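PDB 6WNU: cyclomaltodextrin glucanotransferase, which belongs to the alpha-amylase family of proteins, whose catalytic domain is built on a TIM barrel. Local coordinates for residues Val39-Phe44 and Lys77-Lys82; Trp68-Gly73 and Gly111-Pro116; Phe125-Glu130 and Tyr178-Leu183. All coordinates share one frame; numbering follows the deposited sequence.

Contact 1: residues Val39-Phe44 and Lys77-Lys82; sequences VMVDRF and KGLTEK
In the TIM barrel of this alpha-amylase family domain, the end of the barrel strand 36-39 and the loop that follows it pack against the helix 76-81, and Leu79 is the residue the helix presents to Val39, Val41 and Phe44. Both methyls of Leu79 are used. Leu79 CD1 touches two partners, Phe44 CD2 (3.8 Å) and Val39 CG2 (4.1 Å), while Leu79 CD2 only just meets Val41 CG2, at 4.5 Å. The leucine reaches them because its CG lies opposite the backbone N (chi1 -180°), which carries the branch off the helix toward the loop. Phe44 and Leu79 cross at about a right angle, and the ring takes the methyl obliquely.

A second partner meets the same ring in another way: Lys82 CB lies at the ring edge, near its plane, 3.6 Å from Phe44 CE2. Lys82 is the first residue to leave helical geometry; beyond CG its chain bends at chi2 (-55°) and the amine leads away from the loop. That side chain also makes a cation-pi contact with Phe408. Ile94 and Ile96 of strand 93-96, Ile86 of helix 83-87 and Phe141 of helix 135-147 add further apolar surface around Val39, Val41, Phe44 and Leu79.

The polar groups of the loop face another way: Arg43 NE donates to Asp42 OD2 at 2.9 Å, in the guanidinium plane but on the anti side of the carboxylate. No hydrogen bond joins the two segments, so strand end and helix are held here by apolar contact, probably favoured by the burial of these side chains from water, with the charged pair Asp42 and Arg43 kept off the interface.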
loop_
_atom_site.group_PDB
_atom_site.type_symbol
_atom_site.label_atom_id
_atom_site.label_comp_id
_atom_site.label_asym_id
_atom_site.label_seq_id
_atom_site.Cartn_x
_atom_site.Cartn_y
_atom_site.Cartn_z
ATOM N N VAL A 39 5.406 -5.090 2.076
ATOM C CA VAL A 39 5.920 -6.123 2.972
ATOM C C VAL A 39 5.893 -5.612 4.405
ATOM O O VAL A 39 6.450 -4.548 4.694
ATOM C CB VAL A 39 7.356 -6.533 2.591
ATOM C CG1 VAL A 39 7.920 -7.511 3.632
ATOM C CG2 VAL A 39 7.409 -7.142 1.203
ATOM N N MET A 40 5.312 -6.392 5.317
ATOM C CA MET A 40 5.520 -6.165 6.748
ATOM C C MET A 40 6.678 -7.046 7.210
ATOM O O MET A 40 6.555 -8.275 7.275
ATOM C CB MET A 40 4.271 -6.445 7.577
ATOM C CG MET A 40 4.590 -6.273 9.050
ATOM S SD MET A 40 3.187 -5.964 10.126
ATOM C CE MET A 40 2.484 -4.497 9.355
ATOM N N VAL A 41 7.801 -6.409 7.545
ATOM C CA VAL A 41 9.086 -7.108 7.571
ATOM C C VAL A 41 9.075 -8.257 8.567
ATOM O O VAL A 41 9.588 -9.346 8.276
ATOM C CB VAL A 41 10.217 -6.110 7.884
ATOM C CG1 VAL A 41 11.517 -6.837 8.214
ATOM C CG2 VAL A 41 10.402 -5.183 6.722
ATOM N N ASP A 42 8.526 -8.031 9.768
ATOM C CA ASP A 42 8.548 -9.053 10.825
ATOM C C ASP A 42 7.746 -10.285 10.445
ATOM O O ASP A 42 7.962 -11.360 11.016
ATOM C CB ASP A 42 7.975 -8.507 12.140
ATOM C CG ASP A 42 8.029 -9.529 13.284
ATOM O OD1 ASP A 42 9.142 -9.935 13.675
ATOM O OD2 ASP A 42 6.963 -9.942 13.811
ATOM N N ARG A 43 6.807 -10.141 9.519
ATOM C CA ARG A 43 5.897 -11.226 9.172
ATOM C C ARG A 43 6.179 -11.810 7.789
ATOM O O ARG A 43 5.420 -12.674 7.322
ATOM C CB ARG A 43 4.454 -10.719 9.269
ATOM C CG ARG A 43 4.106 -10.179 10.651
ATOM C CD ARG A 43 4.310 -11.262 11.669
ATOM N NE ARG A 43 4.265 -10.838 13.070
ATOM C CZ ARG A 43 3.144 -10.715 13.774
ATOM N NH1 ARG A 43 1.970 -10.947 13.193
ATOM N NH2 ARG A 43 3.190 -10.387 15.064
ATOM N N PHE A 44 7.248 -11.378 7.126
ATOM C CA PHE A 44 7.527 -11.863 5.767
ATOM C C PHE A 44 8.452 -13.076 5.797
ATOM O O PHE A 44 8.021 -14.187 5.478
ATOM C CB PHE A 44 8.084 -10.748 4.886
ATOM C CG PHE A 44 8.073 -11.085 3.415
ATOM C CD1 PHE A 44 6.869 -11.211 2.725
ATOM C CD2 PHE A 44 9.270 -11.292 2.723
ATOM C CE1 PHE A 44 6.844 -11.533 1.349
ATOM C CE2 PHE A 44 9.262 -11.622 1.365
ATOM C CZ PHE A 44 8.040 -11.741 0.670
ATOM N N LYS A 77 17.513 -9.615 6.253
ATOM C CA LYS A 77 18.187 -10.719 5.572
ATOM C C LYS A 77 17.174 -11.588 4.835
ATOM O O LYS A 77 17.369 -11.932 3.666
ATOM C CB LYS A 77 18.984 -11.553 6.584
ATOM C CG LYS A 77 19.611 -12.841 6.022
ATOM C CD LYS A 77 21.028 -12.618 5.486
ATOM C CE LYS A 77 21.888 -11.763 6.426
ATOM N NZ LYS A 77 22.158 -12.393 7.754
ATOM N N GLY A 78 16.068 -11.930 5.499
ATOM C CA GLY A 78 15.073 -12.778 4.858
ATOM C C GLY A 78 14.400 -12.108 3.674
ATOM O O GLY A 78 14.262 -12.705 2.601
ATOM N N LEU A 79 13.975 -10.855 3.848
ATOM C CA LEU A 79 13.423 -10.106 2.727
ATOM C C LEU A 79 14.386 -10.100 1.541
ATOM O O LEU A 79 13.973 -10.273 0.382
ATOM C CB LEU A 79 13.090 -8.679 3.177
ATOM C CG LEU A 79 12.495 -7.749 2.125
ATOM C CD1 LEU A 79 11.306 -8.435 1.391
ATOM C CD2 LEU A 79 12.065 -6.429 2.774
ATOM N N THR A 80 15.682 -9.949 1.818
ATOM C CA THR A 80 16.659 -9.920 0.735
ATOM C C THR A 80 16.679 -11.250 -0.012
ATOM O O THR A 80 16.640 -11.275 -1.245
ATOM C CB THR A 80 18.046 -9.571 1.285
ATOM O OG1 THR A 80 17.957 -8.369 2.060
ATOM C CG2 THR A 80 19.029 -9.356 0.146
ATOM N N GLU A 81 16.691 -12.368 0.724
ATOM C CA GLU A 81 16.680 -13.684 0.087
ATOM C C GLU A 81 15.455 -13.909 -0.791
ATOM O O GLU A 81 15.512 -14.732 -1.707
ATOM C CB GLU A 81 16.739 -14.798 1.135
ATOM C CG GLU A 81 17.962 -14.769 2.044
ATOM C CD GLU A 81 17.931 -15.875 3.097
ATOM O OE1 GLU A 81 17.086 -16.785 2.972
ATOM O OE2 GLU A 81 18.755 -15.835 4.048
ATOM N N LYS A 82 14.351 -13.203 -0.542
ATOM C CA LYS A 82 13.116 -13.417 -1.283
ATOM C C LYS A 82 12.915 -12.413 -2.411
ATOM O O LYS A 82 11.844 -12.394 -3.028
ATOM C CB LYS A 82 11.916 -13.375 -0.332
ATOM C CG LYS A 82 11.880 -14.527 0.654
ATOM C CD LYS A 82 11.937 -15.859 -0.060
ATOM C CE LYS A 82 11.696 -16.997 0.918
ATOM N NZ LYS A 82 11.906 -18.331 0.303
#

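Contact 2: residues Trp68-Gly73 and Gly111-Pro116; sequences WRMYWG and GEINAP. With CA (calcium ion), chain C.
Arg69 lays its side chain alongside that of Asn114, both pointing the same way, with the guanidinium and amide planes 39° apart. The closest approach is from the aliphatic part, Arg69 CD to Asn114 OD1 at 3.0 Å; NE is also near that oxygen, but the angle is too poor for a hydrogen bond. Further out, Arg69 NH1 makes a long salt bridge of 3.7 Å to Glu112 OE2. The amide of Asn114 is held from its own strand: ND2 donates to Glu112 O at 2.9 Å and to Glu112 OE1, both acceptors lying close to the amide plane. These two bonds fix the rotation of the amide and leave OD1 turned toward the arginine.

One backbone bond ties the segments, Ala115 N to Arg69 O at 2.7 Å. Ile113 O, by contrast, is buried against Arg69 CB and has no hydrogen-bond partner in the model. Met70, whose chain bends at chi2 and chi3, brings SD to 3.8 Å from Ile113 CG2. Tyr71 CD2 touches Ala115 CB, and the phenol reaches Pro116, its OH 3.7 Å from Pro116 CG. Water 1 bridges Tyr71 OH and Pro116 O, donating to the carbonyl.

At the far end, Gly73 O binds a calcium ion at 2.5 Å together with water 2 and Asn46, Asp48, Asn51, Asp52 and Asp75. The contact joins the loop between strand 36-39 and helix 76-81 to strand 112-114, which pairs antiparallel with strand 107-109, and to the residues that follow it; Tyr71 and Pro116 both pack on Asn102 of strand 100-102.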
loop_
_atom_site.group_PDB
_atom_site.type_symbol
_atom_site.label_atom_id
_atom_site.label_comp_id
_atom_site.label_asym_id
_atom_site.label_seq_id
_atom_site.Cartn_x
_atom_site.Cartn_y
_atom_site.Cartn_z
ATOM N N TRP A 68 0.152 -13.047 18.759
ATOM C CA TRP A 68 0.116 -12.266 17.529
ATOM C C TRP A 68 0.594 -10.832 17.703
ATOM O O TRP A 68 0.622 -10.081 16.724
ATOM C CB TRP A 68 -1.310 -12.287 16.955
ATOM C CG TRP A 68 -1.634 -13.609 16.254
ATOM C CD1 TRP A 68 -1.840 -14.831 16.840
ATOM C CD2 TRP A 68 -1.747 -13.818 14.839
ATOM N NE1 TRP A 68 -2.086 -15.785 15.874
ATOM C CE2 TRP A 68 -2.022 -15.187 14.638
ATOM C CE3 TRP A 68 -1.637 -12.978 13.720
ATOM C CZ2 TRP A 68 -2.202 -15.734 13.357
ATOM C CZ3 TRP A 68 -1.816 -13.530 12.447
ATOM C CH2 TRP A 68 -2.095 -14.892 12.283
ATOM N N ARG A 69 0.964 -10.419 18.909
ATOM C CA ARG A 69 1.469 -9.066 19.103
ATOM C C ARG A 69 2.940 -9.057 19.491
ATOM O O ARG A 69 3.457 -8.029 19.942
ATOM C CB ARG A 69 0.606 -8.329 20.125
ATOM C CG ARG A 69 -0.810 -8.075 19.582
ATOM C CD ARG A 69 -1.631 -7.206 20.495
ATOM N NE ARG A 69 -2.594 -6.380 19.761
ATOM C CZ ARG A 69 -3.873 -6.699 19.600
ATOM N NH1 ARG A 69 -4.336 -7.830 20.112
ATOM N NH2 ARG A 69 -4.687 -5.895 18.924
ATOM N N MET A 70 3.630 -10.179 19.284
ATOM C CA MET A 70 5.065 -10.304 19.487
ATOM C C MET A 70 5.777 -10.241 18.148
ATOM O O MET A 70 5.183 -10.488 17.097
ATOM C CB MET A 70 5.415 -11.630 20.168
ATOM C CG MET A 70 4.673 -11.885 21.422
ATOM S SD MET A 70 5.634 -11.398 22.837
ATOM C CE MET A 70 5.967 -13.013 23.511
ATOM N N TYR A 71 7.062 -9.889 18.187
ATOM C CA TYR A 71 7.882 -10.115 17.005
ATOM C C TYR A 71 7.892 -11.606 16.688
ATOM O O TYR A 71 8.002 -12.445 17.590
ATOM C CB TYR A 71 9.317 -9.670 17.231
ATOM C CG TYR A 71 9.668 -8.199 17.185
ATOM C CD1 TYR A 71 9.955 -7.556 15.980
ATOM C CD2 TYR A 71 9.850 -7.482 18.365
ATOM C CE1 TYR A 71 10.345 -6.186 15.958
ATOM C CE2 TYR A 71 10.247 -6.146 18.348
ATOM C CZ TYR A 71 10.501 -5.519 17.160
ATOM O OH TYR A 71 10.903 -4.202 17.180
ATOM N N TRP A 72 7.818 -11.935 15.401
ATOM C CA TRP A 72 7.851 -13.321 14.954
ATOM C C TRP A 72 9.150 -13.692 14.251
ATOM O O TRP A 72 9.337 -14.867 13.916
ATOM C CB TRP A 72 6.644 -13.601 14.038
ATOM C CG TRP A 72 5.365 -13.795 14.820
ATOM C CD1 TRP A 72 5.204 -13.649 16.167
ATOM C CD2 TRP A 72 4.074 -14.167 14.299
ATOM N NE1 TRP A 72 3.904 -13.923 16.523
ATOM C CE2 TRP A 72 3.189 -14.238 15.393
ATOM C CE3 TRP A 72 3.586 -14.454 13.013
ATOM C CZ2 TRP A 72 1.831 -14.576 15.240
ATOM C CZ3 TRP A 72 2.248 -14.795 12.866
ATOM C CH2 TRP A 72 1.385 -14.848 13.974
ATOM N N GLY A 73 10.055 -12.734 14.020
ATOM C CA GLY A 73 11.392 -13.023 13.524
ATOM C C GLY A 73 11.707 -12.578 12.104
ATOM O O GLY A 73 12.884 -12.646 11.713
ATOM N N GLY A 111 -1.568 -6.492 31.235
ATOM C CA GLY A 111 -0.681 -7.633 31.219
ATOM C C GLY A 111 -0.452 -8.255 29.860
ATOM O O GLY A 111 0.212 -9.292 29.782
ATOM N N GLU A 112 -0.982 -7.666 28.789
ATOM C CA GLU A 112 -0.781 -8.177 27.436
ATOM C C GLU A 112 0.434 -7.494 26.819
ATOM O O GLU A 112 0.418 -6.278 26.591
ATOM C CB GLU A 112 -2.024 -7.948 26.570
ATOM C CG GLU A 112 -1.776 -8.080 25.053
ATOM C CD GLU A 112 -2.982 -7.685 24.188
ATOM O OE1 GLU A 112 -3.233 -6.467 23.989
ATOM O OE2 GLU A 112 -3.673 -8.610 23.699
ATOM N N ILE A 113 1.474 -8.275 26.536
ATOM C CA ILE A 113 2.688 -7.756 25.913
ATOM C C ILE A 113 2.400 -7.361 24.466
ATOM O O ILE A 113 2.070 -8.211 23.629
ATOM C CB ILE A 113 3.814 -8.797 25.981
ATOM C CG1 ILE A 113 4.279 -9.006 27.426
ATOM C CG2 ILE A 113 4.968 -8.424 25.045
ATOM C CD1 ILE A 113 3.502 -10.079 28.174
ATOM N N ASN A 114 2.542 -6.073 24.154
ATOM C CA ASN A 114 2.433 -5.576 22.782
ATOM C C ASN A 114 3.825 -5.172 22.302
ATOM O O ASN A 114 4.389 -4.182 22.779
ATOM C CB ASN A 114 1.470 -4.388 22.676
ATOM C CG ASN A 114 0.005 -4.797 22.786
ATOM O OD1 ASN A 114 -0.762 -4.622 21.851
ATOM N ND2 ASN A 114 -0.384 -5.323 23.938
ATOM N N ALA A 115 4.369 -5.926 21.351
ATOM C CA ALA A 115 5.666 -5.504 20.840
ATOM C C ALA A 115 5.494 -4.603 19.622
ATOM O O ALA A 115 4.498 -4.705 18.898
ATOM C CB ALA A 115 6.516 -6.724 20.473
ATOM N N PRO A 116 6.420 -3.715 19.349
ATOM C CA PRO A 116 6.335 -2.887 18.142
ATOM C C PRO A 116 6.742 -3.652 16.890
ATOM O O PRO A 116 7.539 -3.177 16.091
ATOM C CB PRO A 116 7.324 -1.755 18.440
ATOM C CG PRO A 116 8.405 -2.463 19.244
ATOM C CD PRO A 116 7.646 -3.429 20.128
HETATM CA CA CA C . 15.257 -12.859 12.541
HETATM O O HOH W 1 10.109 -2.841 15.031
HETATM O O HOH W 2 14.167 -10.966 13.667
#

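Contact 3: residues Phe125-Glu130 and Tyr178-Leu183; sequences FKRVEE and YDDGKL. With CA (calcium ion), chain D.
The guanidinium of Arg127 lies with one face over the turn backbone: Gly181 CA is 3.5 Å above its plane, displaced from the centre of the group, with Asp180 C beside it on the same face. The Asp180 carboxylate stands almost upright to it, the two planes 80° apart, and its bond from Arg127 NE to Asp180 OD1 is weak, at 3.4 Å. The aromatic ring of Tyr178 carries Leu183 CD1 over the centre of one face, a contact within the hairpin itself.

The firmer link is Lys126 NZ to Asp179 OD1, a 2.8 Å salt bridge that meets the oxygen on its syn side, 34° out of the carboxylate plane. Bends at chi2 (-79°) and again at chi4 turn NZ toward that oxygen. Nearer the backbone, Lys126 CB lies 3.9 Å from Asp180 CB. Water 3 adds a second bridge, donating to Lys126 O and, weakly, to Asp180 OD1. Asp179 to Lys182 is a type I' beta turn; Gly181 has no side chain, and the guanidinium lies flat against its CA.

Farther along 125-130, Glu129 OE1 (2.4 Å) and both carboxylate oxygens of Glu130 bind a calcium ion, with water 4, Asp101, Asn102 and Asn104 completing the site.

Residues 178-183 form the tip of the hairpin of strands 177-179 and 182-185, which follows the third barrel strand, 151-156, in the region that probably corresponds to domain B of the family. The tip rests on the corner of the loop that leads from strand 112-114 to helix 135-147, and Tyr231 of helix 226-241 packs against both Lys126 and Asp179, so hairpin, loop and helix meet at the salt bridge.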
loop_
_atom_site.group_PDB
_atom_site.type_symbol
_atom_site.label_atom_id
_atom_site.label_comp_id
_atom_site.label_asym_id
_atom_site.label_seq_id
_atom_site.Cartn_x
_atom_site.Cartn_y
_atom_site.Cartn_z
ATOM N N PHE A 125 14.843 7.541 14.892
ATOM C CA PHE A 125 14.672 7.562 13.445
ATOM C C PHE A 125 15.991 7.488 12.698
ATOM O O PHE A 125 15.976 7.390 11.470
ATOM C CB PHE A 125 13.907 8.825 13.009
ATOM C CG PHE A 125 12.444 8.841 13.416
ATOM C CD1 PHE A 125 12.069 9.114 14.722
ATOM C CD2 PHE A 125 11.443 8.602 12.474
ATOM C CE1 PHE A 125 10.724 9.139 15.086
ATOM C CE2 PHE A 125 10.095 8.626 12.828
ATOM C CZ PHE A 125 9.727 8.895 14.122
ATOM N N LYS A 126 17.131 7.541 13.404
ATOM C CA LYS A 126 18.443 7.483 12.772
ATOM C C LYS A 126 19.067 6.095 12.793
ATOM O O LYS A 126 20.189 5.932 12.301
ATOM C CB LYS A 126 19.418 8.458 13.450
ATOM C CG LYS A 126 18.907 9.867 13.641
ATOM C CD LYS A 126 18.987 10.675 12.375
ATOM C CE LYS A 126 18.670 12.144 12.662
ATOM N NZ LYS A 126 19.818 12.840 13.333
ATOM N N ARG A 127 18.400 5.095 13.362
ATOM C CA ARG A 127 18.994 3.769 13.479
ATOM C C ARG A 127 18.058 2.721 12.899
ATOM O O ARG A 127 16.842 2.918 12.864
ATOM C CB ARG A 127 19.307 3.411 14.939
ATOM C CG ARG A 127 20.424 4.220 15.568
ATOM C CD ARG A 127 20.654 3.736 16.992
ATOM N NE ARG A 127 21.993 4.050 17.462
ATOM C CZ ARG A 127 22.411 3.853 18.707
ATOM N NH1 ARG A 127 21.586 3.354 19.614
ATOM N NH2 ARG A 127 23.649 4.179 19.044
ATOM N N VAL A 128 18.640 1.594 12.451
ATOM C CA VAL A 128 17.849 0.463 11.975
ATOM C C VAL A 128 17.388 -0.362 13.165
ATOM O O VAL A 128 18.114 -0.525 14.151
ATOM C CB VAL A 128 18.650 -0.398 10.979
ATOM C CG1 VAL A 128 17.743 -1.453 10.341
ATOM C CG2 VAL A 128 19.285 0.461 9.908
ATOM N N GLU A 129 16.169 -0.883 13.074
ATOM C CA GLU A 129 15.647 -1.768 14.102
ATOM C C GLU A 129 16.496 -3.037 14.191
ATOM O O GLU A 129 16.688 -3.740 13.198
ATOM C CB GLU A 129 14.187 -2.110 13.788
ATOM C CG GLU A 129 13.557 -3.159 14.678
ATOM C CD GLU A 129 13.798 -2.922 16.159
ATOM O OE1 GLU A 129 13.438 -1.844 16.669
ATOM O OE2 GLU A 129 14.339 -3.838 16.822
ATOM N N GLU A 130 16.981 -3.335 15.400
ATOM C CA GLU A 130 17.907 -4.442 15.594
ATOM C C GLU A 130 17.249 -5.818 15.431
ATOM O O GLU A 130 17.954 -6.787 15.126
ATOM C CB GLU A 130 18.578 -4.308 16.968
ATOM C CG GLU A 130 17.674 -4.542 18.159
ATOM C CD GLU A 130 16.748 -3.361 18.493
ATOM O OE1 GLU A 130 16.842 -2.300 17.849
ATOM O OE2 GLU A 130 15.927 -3.524 19.413
ATOM N N TYR A 178 15.035 9.331 20.533
ATOM C CA TYR A 178 16.486 9.268 20.511
ATOM C C TYR A 178 17.009 9.801 19.188
ATOM O O TYR A 178 16.355 9.681 18.149
ATOM C CB TYR A 178 16.987 7.825 20.706
ATOM C CG TYR A 178 16.841 7.294 22.104
ATOM C CD1 TYR A 178 15.635 6.789 22.552
ATOM C CD2 TYR A 178 17.925 7.278 22.972
ATOM C CE1 TYR A 178 15.504 6.292 23.821
ATOM C CE2 TYR A 178 17.808 6.782 24.226
ATOM C CZ TYR A 178 16.600 6.297 24.660
ATOM O OH TYR A 178 16.475 5.797 25.925
ATOM N N ASP A 179 18.204 10.383 19.228
ATOM C CA ASP A 179 18.908 10.891 18.053
ATOM C C ASP A 179 20.203 10.094 17.915
ATOM O O ASP A 179 21.236 10.457 18.485
ATOM C CB ASP A 179 19.169 12.403 18.183
ATOM C CG ASP A 179 19.838 13.004 16.952
ATOM O OD1 ASP A 179 20.190 12.263 16.007
ATOM O OD2 ASP A 179 20.018 14.241 16.932
ATOM N N ASP A 180 20.148 9.006 17.150
ATOM C CA ASP A 180 21.310 8.142 16.923
ATOM C C ASP A 180 21.921 7.705 18.252
ATOM O O ASP A 180 23.139 7.734 18.445
ATOM C CB ASP A 180 22.359 8.834 16.050
ATOM C CG ASP A 180 23.462 7.882 15.592
ATOM O OD1 ASP A 180 23.332 6.658 15.810
ATOM O OD2 ASP A 180 24.465 8.354 15.018
ATOM N N GLY A 181 21.053 7.314 19.180
ATOM C CA GLY A 181 21.468 6.850 20.486
ATOM C C GLY A 181 21.445 7.907 21.566
ATOM O O GLY A 181 21.536 7.558 22.747
ATOM N N LYS A 182 21.303 9.178 21.193
ATOM C CA LYS A 182 21.257 10.287 22.140
ATOM C C LYS A 182 19.807 10.617 22.475
ATOM O O LYS A 182 19.027 10.998 21.587
ATOM C CB LYS A 182 21.973 11.507 21.553
ATOM C CG LYS A 182 21.772 12.818 22.320
ATOM C CD LYS A 182 22.730 13.907 21.787
ATOM C CE LYS A 182 22.064 15.273 21.730
ATOM N NZ LYS A 182 22.992 16.382 21.304
ATOM N N LEU A 183 19.457 10.478 23.751
ATOM C CA LEU A 183 18.111 10.745 24.227
ATOM C C LEU A 183 17.795 12.233 24.117
ATOM O O LEU A 183 18.498 13.073 24.695
ATOM C CB LEU A 183 17.967 10.284 25.670
ATOM C CG LEU A 183 16.619 10.605 26.307
ATOM C CD1 LEU A 183 15.493 10.030 25.465
ATOM C CD2 LEU A 183 16.549 10.055 27.718
HETATM CA CA CA D . 14.519 -1.594 18.788
HETATM O O HOH W 3 23.077 5.261 12.778
HETATM O O HOH W 4 12.647 -3.062 19.330
#

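In the fold
All three contacts lie in the alpha-amylase catalytic domain. Contact 1 sits deepest, at barrel strand 36-39, while contact 3 is at the surface. The centres of contacts 1 and 2 are about 18 Å apart, and contact 3 has its centre about 21 Å from those of the other two. Contacts 1 and 2 interleave along the chain and touch, through Asp42 OD2 to Trp72 N and Arg43 NH2 to Met70 O, both likely hydrogen bonds; contact 3 follows both. It meets contact 2 where Tyr71 packs on Glu129. Between contacts 1 and 3 the nearest atoms are about 8 Å apart. Contact 2 thus touches both of the others, and two separate calcium ions bind nearby, one at Gly73, the other at Glu129 and Glu130.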